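Local coordinates for SET3, superantigen-like protein (Staphylococcus aureus, PDB 1M4V) that is of unknown exact function but has the two-domain superantigen fold and probably acts as a secreted staphylococcal factor on the host immune system, at residues I75-E80 with V88-G93; Y102-N107 with Y129-E134; F111-E116 with M199-R204. All coordinates share one frame; numbering follows the deposited sequence.

Contact 1 of 3, residues I75-E80 with V88-G93; sequences IFVVKE and VFSYGG. Unlike the reference sequence in segment 88-93: Phe89 (reference Tyr).
Two successive bends turn the Glu80 side chain across the Tyr91 ring: CG stands beside the backbone N, and the chain folds again at chi2 (-68°). Glu80 CG comes to lie 3.6 Å from Tyr91 CE2, and the carboxylate follows, with its plane 32° from that of the ring. Glu80 OE1 is hydrogen-bonded to Tyr20 OH and OE2 forms a salt bridge with Lys181, partners that probably help keep the carboxylate beside the Tyr91 ring. Ser90 OG, opposite the backbone N (chi1 179°), lies 3.0 Å from Val78 O, and Val77 CG1 rests against Ser90 CB.

Only two direct backbone hydrogen bonds join the segments, one near each end. Phe76 N reaches Gly93 O at 2.9 Å, with the donor tilted out of the carbonyl plane. Glu80 N meets Phe89 O, also at 2.9 Å, almost head-on to the oxygen. Between them two waters bridge the chains. One molecule donates to Phe76 O at 2.7 Å and to Gly92 O, while also bonding Ser90 OG. A second donates to Val78 O and Glu80 OE1 and accepts from Tyr91 N at 2.9 Å, so the carboxylate is linked through water to the backbone of both segments.

Val77 CG1 and Val88 CG2 are only in loose contact, 4.5 Å apart, and helix 137-152 covers Phe76 and Val78. The whole is a beta hairpin of strands 73-77 and 88-96, whose short segments are strongly splayed (axes 7.4 Å apart at closest approach), in the OB-fold domain of the superantigen fold.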
loop_
_atom_site.group_PDB
_atom_site.type_symbol
_atom_site.label_atom_id
_atom_site.label_comp_id
_atom_site.label_asym_id
_atom_site.label_seq_id
_atom_site.Cartn_x
_atom_site.Cartn_y
_atom_site.Cartn_z
ATOM N N ILE A 75 -11.442 0.711 -3.034
ATOM C CA ILE A 75 -10.794 0.836 -1.730
ATOM C C ILE A 75 -9.970 -0.394 -1.370
ATOM O O ILE A 75 -10.468 -1.522 -1.419
ATOM C CB ILE A 75 -11.834 1.040 -0.600
ATOM C CG1 ILE A 75 -12.806 2.171 -0.959
ATOM C CG2 ILE A 75 -11.119 1.345 0.712
ATOM C CD1 ILE A 75 -12.176 3.539 -1.017
ATOM N N PHE A 76 -8.709 -0.173 -1.013
ATOM C CA PHE A 76 -7.843 -1.269 -0.603
ATOM C C PHE A 76 -7.901 -1.268 0.918
ATOM O O PHE A 76 -7.358 -0.372 1.577
ATOM C CB PHE A 76 -6.404 -1.056 -1.068
ATOM C CG PHE A 76 -5.502 -2.206 -0.735
ATOM C CD1 PHE A 76 -5.676 -3.442 -1.355
ATOM C CD2 PHE A 76 -4.522 -2.079 0.243
ATOM C CE1 PHE A 76 -4.883 -4.538 -0.998
ATOM C CE2 PHE A 76 -3.729 -3.166 0.604
ATOM C CZ PHE A 76 -3.912 -4.396 -0.018
ATOM N N VAL A 77 -8.561 -2.277 1.468
ATOM C CA VAL A 77 -8.762 -2.379 2.908
ATOM C C VAL A 77 -7.838 -3.325 3.669
ATOM O O VAL A 77 -7.622 -4.465 3.264
ATOM C CB VAL A 77 -10.224 -2.808 3.207
ATOM C CG1 VAL A 77 -10.471 -2.832 4.714
ATOM C CG2 VAL A 77 -11.194 -1.868 2.510
ATOM N N VAL A 78 -7.291 -2.823 4.772
ATOM C CA VAL A 78 -6.441 -3.607 5.661
ATOM C C VAL A 78 -6.973 -3.260 7.046
ATOM O O VAL A 78 -6.932 -2.107 7.469
ATOM C CB VAL A 78 -4.950 -3.217 5.566
ATOM C CG1 VAL A 78 -4.128 -4.097 6.506
ATOM C CG2 VAL A 78 -4.458 -3.386 4.142
ATOM N N LYS A 79 -7.502 -4.263 7.731
ATOM C CA LYS A 79 -8.079 -4.073 9.054
ATOM C C LYS A 79 -7.071 -3.600 10.094
ATOM O O LYS A 79 -6.030 -4.222 10.306
ATOM C CB LYS A 79 -8.743 -5.375 9.506
ATOM C CG LYS A 79 -9.384 -5.322 10.874
ATOM C CD LYS A 79 -10.073 -6.638 11.184
ATOM C CE LYS A 79 -10.531 -6.689 12.633
ATOM N NZ LYS A 79 -11.253 -7.960 12.930
ATOM N N GLU A 80 -7.382 -2.472 10.721
ATOM C CA GLU A 80 -6.535 -1.902 11.761
ATOM C C GLU A 80 -7.232 -2.180 13.088
ATOM O O GLU A 80 -6.583 -2.377 14.117
ATOM C CB GLU A 80 -6.375 -0.393 11.549
ATOM C CG GLU A 80 -5.725 -0.014 10.221
ATOM C CD GLU A 80 -4.253 -0.409 10.135
ATOM O OE1 GLU A 80 -3.664 -0.263 9.042
ATOM O OE2 GLU A 80 -3.688 -0.857 11.154
ATOM N N VAL A 88 -15.452 -2.637 10.070
ATOM C CA VAL A 88 -13.998 -2.701 10.000
ATOM C C VAL A 88 -13.414 -1.320 9.717
ATOM O O VAL A 88 -13.964 -0.552 8.927
ATOM C CB VAL A 88 -13.538 -3.678 8.898
ATOM C CG1 VAL A 88 -14.175 -5.034 9.117
ATOM C CG2 VAL A 88 -13.904 -3.138 7.535
ATOM N N PHE A 89 -12.301 -1.012 10.374
ATOM C CA PHE A 89 -11.632 0.269 10.199
ATOM C C PHE A 89 -10.303 0.088 9.469
ATOM O O PHE A 89 -9.553 -0.849 9.753
ATOM C CB PHE A 89 -11.378 0.921 11.559
ATOM C CG PHE A 89 -10.730 2.268 11.468
ATOM C CD1 PHE A 89 -11.378 3.326 10.831
ATOM C CD2 PHE A 89 -9.469 2.486 12.022
ATOM C CE1 PHE A 89 -10.783 4.582 10.751
ATOM C CE2 PHE A 89 -8.865 3.741 11.946
ATOM C CZ PHE A 89 -9.521 4.791 11.310
ATOM N N SER A 90 -10.020 0.991 8.532
ATOM C CA SER A 90 -8.787 0.946 7.753
ATOM C C SER A 90 -8.312 2.362 7.418
ATOM O O SER A 90 -9.097 3.309 7.456
ATOM C CB SER A 90 -9.011 0.147 6.464
ATOM O OG SER A 90 -7.837 0.116 5.674
ATOM N N TYR A 91 -7.030 2.494 7.085
ATOM C CA TYR A 91 -6.435 3.792 6.758
ATOM C C TYR A 91 -6.236 4.025 5.264
ATOM O O TYR A 91 -5.553 3.244 4.605
ATOM C CB TYR A 91 -5.062 3.936 7.410
ATOM C CG TYR A 91 -5.032 3.871 8.913
ATOM C CD1 TYR A 91 -5.870 4.671 9.687
ATOM C CD2 TYR A 91 -4.102 3.065 9.567
ATOM C CE1 TYR A 91 -5.778 4.672 11.079
ATOM C CE2 TYR A 91 -4.000 3.060 10.950
ATOM C CZ TYR A 91 -4.836 3.865 11.699
ATOM O OH TYR A 91 -4.714 3.875 13.069
ATOM N N GLY A 92 -6.804 5.115 4.752
ATOM C CA GLY A 92 -6.653 5.461 3.347
ATOM C C GLY A 92 -6.961 4.377 2.332
ATOM O O GLY A 92 -7.967 3.681 2.448
ATOM N N GLY A 93 -6.103 4.256 1.319
ATOM C CA GLY A 93 -6.294 3.245 0.290
ATOM C C GLY A 93 -7.426 3.548 -0.676
ATOM O O GLY A 93 -7.945 2.652 -1.340
HETATM O O HOH W 1 -8.313 1.347 3.427
HETATM O O HOH W 2 -5.536 0.045 7.070
#

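Contact 2 of 3, residues Y102-N107 with Y129-E134; sequences YYDYLN and YIYKEE. Unlike the reference sequence in segment 102-107: Asn107 (reference Ser).
A classic beta bulge joins 102-107 to 129-134: Leu106 and Asn107 both face Ile130. Leu106 N donates to Ile130 O at 2.8 Å, Asn107 N adds a weak bond to the same oxygen at 3.5 Å, and Ile130 N returns one to Asn107 O at 2.8 Å. The Leu106 side chain, with CG wedged between the backbone N and carbonyl carbon (chi1 86°), brings CD2 beside Ile130 CG2, while CD1 lies over one face of the Tyr102 ring.

Beyond that ring, Tyr102 OH donates to Glu133 OE2 at 2.6 Å; Glu133 OE2 accepts it with its anti lone pair, the one turned away from OE1, and ring and carboxylate planes are 84° apart. At the other end the Tyr105 and Tyr129 rings meet obliquely, planes 57° apart, with Tyr129 CE1 over one face of Tyr105 toward its rim and Tyr105 CG 3.6 Å from Tyr129 CD1. Tyr131 sets its edge against Asp104 O.

Glu133 OE2 also accepts from Gly100 N, and Asn107 ND2 is hydrogen-bonded to Gly193 O and Ile196 O. The contact lies at the surface, where the loop between strands 88-96 and 110-117 meets the one between strands 120-127 and 134-136.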
loop_
_atom_site.group_PDB
_atom_site.type_symbol
_atom_site.label_atom_id
_atom_site.label_comp_id
_atom_site.label_asym_id
_atom_site.label_seq_id
_atom_site.Cartn_x
_atom_site.Cartn_y
_atom_site.Cartn_z
ATOM N N TYR A 102 -9.482 -1.906 -20.340
ATOM C CA TYR A 102 -8.213 -2.635 -20.391
ATOM C C TYR A 102 -8.472 -4.137 -20.434
ATOM O O TYR A 102 -9.153 -4.678 -19.565
ATOM C CB TYR A 102 -7.370 -2.309 -19.155
ATOM C CG TYR A 102 -7.141 -0.830 -18.966
ATOM C CD1 TYR A 102 -6.103 -0.172 -19.630
ATOM C CD2 TYR A 102 -8.009 -0.070 -18.177
ATOM C CE1 TYR A 102 -5.940 1.206 -19.517
ATOM C CE2 TYR A 102 -7.857 1.309 -18.062
ATOM C CZ TYR A 102 -6.823 1.939 -18.737
ATOM O OH TYR A 102 -6.685 3.303 -18.651
ATOM N N TYR A 103 -7.926 -4.816 -21.437
ATOM C CA TYR A 103 -8.132 -6.254 -21.545
ATOM C C TYR A 103 -7.511 -6.981 -20.354
ATOM O O TYR A 103 -8.113 -7.895 -19.790
ATOM C CB TYR A 103 -7.519 -6.799 -22.833
ATOM C CG TYR A 103 -7.813 -8.264 -23.046
ATOM C CD1 TYR A 103 -9.094 -8.692 -23.398
ATOM C CD2 TYR A 103 -6.821 -9.229 -22.875
ATOM C CE1 TYR A 103 -9.378 -10.041 -23.577
ATOM C CE2 TYR A 103 -7.097 -10.585 -23.051
ATOM C CZ TYR A 103 -8.376 -10.981 -23.402
ATOM O OH TYR A 103 -8.658 -12.317 -23.590
ATOM N N ASP A 104 -6.302 -6.576 -19.984
ATOM C CA ASP A 104 -5.606 -7.187 -18.861
ATOM C C ASP A 104 -4.850 -6.116 -18.069
ATOM O O ASP A 104 -5.469 -5.220 -17.490
ATOM C CB ASP A 104 -4.648 -8.270 -19.370
ATOM C CG ASP A 104 -4.065 -9.111 -18.248
ATOM O OD1 ASP A 104 -4.838 -9.598 -17.396
ATOM O OD2 ASP A 104 -2.832 -9.296 -18.223
ATOM N N TYR A 105 -3.523 -6.191 -18.047
ATOM C CA TYR A 105 -2.734 -5.213 -17.294
ATOM C C TYR A 105 -2.528 -3.928 -18.087
ATOM O O TYR A 105 -2.517 -3.944 -19.320
ATOM C CB TYR A 105 -1.379 -5.821 -16.895
ATOM C CG TYR A 105 -0.480 -6.173 -18.060
ATOM C CD1 TYR A 105 0.388 -5.230 -18.611
ATOM C CD2 TYR A 105 -0.524 -7.445 -18.640
ATOM C CE1 TYR A 105 1.186 -5.542 -19.715
ATOM C CE2 TYR A 105 0.272 -7.764 -19.744
ATOM C CZ TYR A 105 1.120 -6.807 -20.276
ATOM O OH TYR A 105 1.884 -7.109 -21.385
ATOM N N LEU A 106 -2.384 -2.806 -17.390
ATOM C CA LEU A 106 -2.175 -1.549 -18.092
ATOM C C LEU A 106 -0.735 -1.082 -17.926
ATOM O O LEU A 106 -0.302 -0.112 -18.547
ATOM C CB LEU A 106 -3.189 -0.492 -17.626
ATOM C CG LEU A 106 -3.034 0.425 -16.417
ATOM C CD1 LEU A 106 -4.425 0.957 -16.065
ATOM C CD2 LEU A 106 -2.430 -0.291 -15.243
ATOM N N ASN A 107 0.007 -1.809 -17.098
ATOM C CA ASN A 107 1.416 -1.526 -16.856
ATOM C C ASN A 107 2.015 -2.757 -16.180
ATOM O O ASN A 107 1.349 -3.423 -15.380
ATOM C CB ASN A 107 1.574 -0.280 -15.972
ATOM C CG ASN A 107 3.003 0.255 -15.959
ATOM O OD1 ASN A 107 3.842 -0.149 -16.769
ATOM N ND2 ASN A 107 3.282 1.178 -15.039
ATOM N N TYR A 129 2.300 -6.540 -11.986
ATOM C CA TYR A 129 1.213 -6.116 -12.853
ATOM C C TYR A 129 0.295 -5.077 -12.224
ATOM O O TYR A 129 -0.122 -5.210 -11.076
ATOM C CB TYR A 129 0.417 -7.339 -13.291
ATOM C CG TYR A 129 1.220 -8.259 -14.181
ATOM C CD1 TYR A 129 1.365 -7.988 -15.541
ATOM C CD2 TYR A 129 1.864 -9.385 -13.659
ATOM C CE1 TYR A 129 2.130 -8.815 -16.368
ATOM C CE2 TYR A 129 2.636 -10.222 -14.479
ATOM C CZ TYR A 129 2.763 -9.927 -15.832
ATOM O OH TYR A 129 3.529 -10.730 -16.654
ATOM N N ILE A 130 0.007 -4.031 -12.994
ATOM C CA ILE A 130 -0.862 -2.948 -12.552
ATOM C C ILE A 130 -2.131 -3.016 -13.396
ATOM O O ILE A 130 -2.068 -3.108 -14.622
ATOM C CB ILE A 130 -0.199 -1.560 -12.760
ATOM C CG1 ILE A 130 1.182 -1.520 -12.096
ATOM C CG2 ILE A 130 -1.090 -0.468 -12.177
ATOM C CD1 ILE A 130 1.149 -1.643 -10.588
ATOM N N TYR A 131 -3.282 -2.965 -12.736
ATOM C CA TYR A 131 -4.563 -3.048 -13.421
ATOM C C TYR A 131 -5.414 -1.797 -13.231
ATOM O O TYR A 131 -6.463 -1.657 -13.861
ATOM C CB TYR A 131 -5.329 -4.264 -12.903
ATOM C CG TYR A 131 -4.595 -5.565 -13.114
ATOM C CD1 TYR A 131 -4.673 -6.239 -14.332
ATOM C CD2 TYR A 131 -3.788 -6.102 -12.110
ATOM C CE1 TYR A 131 -3.964 -7.418 -14.549
ATOM C CE2 TYR A 131 -3.073 -7.282 -12.313
ATOM C CZ TYR A 131 -3.167 -7.933 -13.538
ATOM O OH TYR A 131 -2.460 -9.088 -13.753
ATOM N N LYS A 132 -4.955 -0.890 -12.372
ATOM C CA LYS A 132 -5.695 0.333 -12.073
ATOM C C LYS A 132 -5.035 1.646 -12.503
ATOM O O LYS A 132 -3.826 1.816 -12.384
ATOM C CB LYS A 132 -5.993 0.383 -10.569
ATOM C CG LYS A 132 -7.113 -0.564 -10.133
ATOM C CD LYS A 132 -7.167 -0.771 -8.618
ATOM C CE LYS A 132 -7.176 0.541 -7.837
ATOM N NZ LYS A 132 -8.224 1.482 -8.312
ATOM N N GLU A 133 -5.855 2.576 -12.989
ATOM C CA GLU A 133 -5.383 3.887 -13.416
ATOM C C GLU A 133 -4.881 4.657 -12.201
ATOM O O GLU A 133 -3.957 5.472 -12.306
ATOM C CB GLU A 133 -6.523 4.655 -14.095
ATOM C CG GLU A 133 -7.145 3.881 -15.244
ATOM C CD GLU A 133 -8.298 4.613 -15.905
ATOM O OE1 GLU A 133 -9.043 5.319 -15.190
ATOM O OE2 GLU A 133 -8.470 4.462 -17.136
ATOM N N GLU A 134 -5.509 4.403 -11.054
ATOM C CA GLU A 134 -5.124 5.035 -9.795
ATOM C C GLU A 134 -4.776 3.963 -8.782
ATOM O O GLU A 134 -5.582 3.078 -8.509
ATOM C CB GLU A 134 -6.256 5.883 -9.216
ATOM C CG GLU A 134 -6.504 7.183 -9.942
ATOM C CD GLU A 134 -7.238 8.194 -9.081
ATOM O OE1 GLU A 134 -7.509 7.894 -7.898
ATOM O OE2 GLU A 134 -7.537 9.291 -9.588
#

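Contact 3 of 3, residues F111-E116 with M199-R204; sequences FVIKKE and MEANIR. Unlike the reference sequence in segment 199-204: Met199 (reference Ile).
Phe111 meets Met199 and Ala201 obliquely: CD1 is 3.8 Å from Met199 CB, and CE1 is 3.7 Å from Ala201 CB. With CG anti to the backbone N (chi1 179°), the ring reaches over toward the neighbouring strand instead of standing straight up from its own. Next along the same face, Ile113 CG2 meets Ile203 CD1 at 3.8 Å, and Ile113 CG1 sits over one face of the Phe111 ring, toward the rim.

The backbones run parallel, 15° apart, and are stitched by four hydrogen bonds. Val112 N donates to Met199 O at 2.8 Å, Ala201 N to Val112 O and Lys114 N to Ala201 O, and Ile203 N closes the series on Lys114 O at 3.1 Å. The Lys114 N and Ile203 N bonds strike their oxygens nearly head-on, while the first two donors are tilted from the carbonyl planes. At Ile203 O a water takes over, bridging to Glu116 N at 2.8 Å. Lys115 stretches out alongside the C-terminal residue; another water accepts from Lys115 NZ and donates to Arg204 OXT at 2.6 Å.

Further out, Leu144, Leu148 and Phe152 of helix 137-152 cover the face of Phe111, Ile113 and Ile203, as the helix does in a beta-grasp domain. Strands 120-127 and 163-168 flank the pair. The chemistry is graded: apolar and buried at Phe111, hydrated at the chain end, where Lys157 NZ hydrogen-bonds Arg204 O and Lys115 NZ, 4.5 Å from Arg204 OXT, probably adds a water-mediated attraction.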
loop_
_atom_site.group_PDB
_atom_site.type_symbol
_atom_site.label_atom_id
_atom_site.label_comp_id
_atom_site.label_asym_id
_atom_site.label_seq_id
_atom_site.Cartn_x
_atom_site.Cartn_y
_atom_site.Cartn_z
ATOM N N PHE A 111 9.925 -5.433 -10.753
ATOM C CA PHE A 111 10.186 -5.276 -9.331
ATOM C C PHE A 111 11.510 -6.006 -9.212
ATOM O O PHE A 111 11.560 -7.227 -9.355
ATOM C CB PHE A 111 9.108 -5.958 -8.486
ATOM C CG PHE A 111 9.337 -5.845 -7.001
ATOM C CD1 PHE A 111 9.897 -4.689 -6.451
ATOM C CD2 PHE A 111 8.950 -6.874 -6.145
ATOM C CE1 PHE A 111 10.067 -4.559 -5.073
ATOM C CE2 PHE A 111 9.115 -6.756 -4.768
ATOM C CZ PHE A 111 9.673 -5.597 -4.226
ATOM N N VAL A 112 12.583 -5.253 -8.997
ATOM C CA VAL A 112 13.921 -5.835 -8.899
ATOM C C VAL A 112 14.413 -5.929 -7.463
ATOM O O VAL A 112 14.621 -4.914 -6.795
ATOM C CB VAL A 112 14.935 -5.009 -9.714
ATOM C CG1 VAL A 112 16.302 -5.674 -9.673
ATOM C CG2 VAL A 112 14.451 -4.874 -11.154
ATOM N N ILE A 113 14.616 -7.160 -7.005
ATOM C CA ILE A 113 15.078 -7.411 -5.648
ATOM C C ILE A 113 16.540 -7.798 -5.667
ATOM O O ILE A 113 16.939 -8.708 -6.398
ATOM C CB ILE A 113 14.290 -8.556 -4.996
ATOM C CG1 ILE A 113 12.797 -8.220 -4.996
ATOM C CG2 ILE A 113 14.795 -8.794 -3.576
ATOM C CD1 ILE A 113 11.908 -9.414 -4.758
ATOM N N LYS A 114 17.342 -7.101 -4.870
ATOM C CA LYS A 114 18.760 -7.407 -4.791
ATOM C C LYS A 114 19.182 -7.595 -3.346
ATOM O O LYS A 114 18.753 -6.861 -2.449
ATOM C CB LYS A 114 19.592 -6.317 -5.467
ATOM C CG LYS A 114 19.541 -6.398 -6.990
ATOM C CD LYS A 114 20.552 -5.472 -7.640
ATOM C CE LYS A 114 20.527 -5.603 -9.162
ATOM N NZ LYS A 114 21.020 -6.932 -9.643
ATOM N N LYS A 115 20.020 -8.601 -3.130
ATOM C CA LYS A 115 20.492 -8.923 -1.796
ATOM C C LYS A 115 21.954 -9.344 -1.802
ATOM O O LYS A 115 22.375 -10.163 -2.618
ATOM C CB LYS A 115 19.624 -10.048 -1.231
ATOM C CG LYS A 115 20.095 -10.640 0.079
ATOM C CD LYS A 115 19.163 -11.780 0.480
ATOM C CE LYS A 115 19.655 -12.498 1.725
ATOM N NZ LYS A 115 18.723 -13.604 2.092
ATOM N N GLU A 116 22.725 -8.767 -0.890
ATOM C CA GLU A 116 24.133 -9.104 -0.762
ATOM C C GLU A 116 24.179 -10.516 -0.205
ATOM O O GLU A 116 23.515 -10.824 0.791
ATOM C CB GLU A 116 24.824 -8.149 0.217
ATOM C CG GLU A 116 26.329 -8.350 0.345
ATOM C CD GLU A 116 26.936 -7.497 1.454
ATOM O OE1 GLU A 116 26.537 -6.318 1.579
ATOM O OE2 GLU A 116 27.814 -7.997 2.194
ATOM N N MET A 199 10.440 -0.704 -9.961
ATOM C CA MET A 199 10.478 -0.722 -8.511
ATOM C C MET A 199 11.668 -1.557 -8.086
ATOM O O MET A 199 12.031 -2.516 -8.768
ATOM C CB MET A 199 9.158 -1.270 -7.965
ATOM C CG MET A 199 7.972 -0.400 -8.383
ATOM S SD MET A 199 6.372 -0.909 -7.754
ATOM C CE MET A 199 5.830 -1.977 -9.057
ATOM N N GLU A 200 12.296 -1.168 -6.982
ATOM C CA GLU A 200 13.470 -1.881 -6.502
ATOM C C GLU A 200 13.363 -2.135 -5.014
ATOM O O GLU A 200 12.739 -1.366 -4.287
ATOM C CB GLU A 200 14.735 -1.055 -6.759
ATOM C CG GLU A 200 14.828 -0.436 -8.151
ATOM C CD GLU A 200 16.005 0.520 -8.290
ATOM O OE1 GLU A 200 16.312 1.230 -7.312
ATOM O OE2 GLU A 200 16.614 0.574 -9.382
ATOM N N ALA A 201 13.970 -3.226 -4.569
ATOM C CA ALA A 201 13.996 -3.566 -3.159
ATOM C C ALA A 201 15.402 -4.042 -2.850
ATOM O O ALA A 201 15.910 -4.958 -3.497
ATOM C CB ALA A 201 12.990 -4.663 -2.844
ATOM N N ASN A 202 16.039 -3.388 -1.888
ATOM C CA ASN A 202 17.378 -3.771 -1.465
ATOM C C ASN A 202 17.134 -4.338 -0.077
ATOM O O ASN A 202 16.758 -3.607 0.835
ATOM C CB ASN A 202 18.295 -2.548 -1.417
ATOM C CG ASN A 202 18.374 -1.831 -2.757
ATOM O OD1 ASN A 202 18.668 -2.446 -3.788
ATOM N ND2 ASN A 202 18.109 -0.527 -2.751
ATOM N N ILE A 203 17.329 -5.642 0.076
ATOM C CA ILE A 203 17.060 -6.295 1.350
ATOM C C ILE A 203 18.225 -7.060 1.962
ATOM O O ILE A 203 19.247 -7.297 1.311
ATOM C CB ILE A 203 15.884 -7.278 1.203
ATOM C CG1 ILE A 203 16.241 -8.346 0.164
ATOM C CG2 ILE A 203 14.627 -6.525 0.769
ATOM C CD1 ILE A 203 15.308 -9.544 0.156
ATOM N N ARG A 204 18.049 -7.426 3.233
ATOM C CA ARG A 204 19.023 -8.205 3.997
ATOM C C ARG A 204 18.503 -9.635 3.983
ATOM O O ARG A 204 19.314 -10.579 4.076
ATOM C CB ARG A 204 19.084 -7.759 5.461
ATOM C CG ARG A 204 19.637 -6.386 5.736
ATOM C CD ARG A 204 19.925 -6.276 7.224
ATOM N NE ARG A 204 20.990 -7.199 7.621
ATOM C CZ ARG A 204 20.940 -8.012 8.674
ATOM N NH1 ARG A 204 19.870 -8.035 9.460
ATOM N NH2 ARG A 204 21.969 -8.807 8.939
ATOM O OXT ARG A 204 17.266 -9.783 3.918
HETATM O O HOH W 3 16.359 -12.066 3.075
HETATM O O HOH W 4 20.669 -13.729 4.388
HETATM O O HOH W 5 21.747 -7.182 1.140
#

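Overall arrangement
From the N terminus, contact 1 comes first: it closes the loop between strands 73-77 and 88-96, within the OB-fold part. Strand 88-96 then leads through a long connection into 102-107, where contact 2 opens, and straight on into 111-116, where contact 3 opens. Contact 2 closes at 129-134, after the hairpin of strands 110-117 and 120-127; contact 3 waits for 199-204 at the C terminus. Contacts 2 and 3 therefore cross, while contact 1 precedes both. Contact 2 ties the loop between strands 88-96 and 110-117 to the loop after strand 120-127, and contact 3 joins the first strand of the beta-grasp part to its last. Contacts 1 and 3 have centres about 27 Å apart.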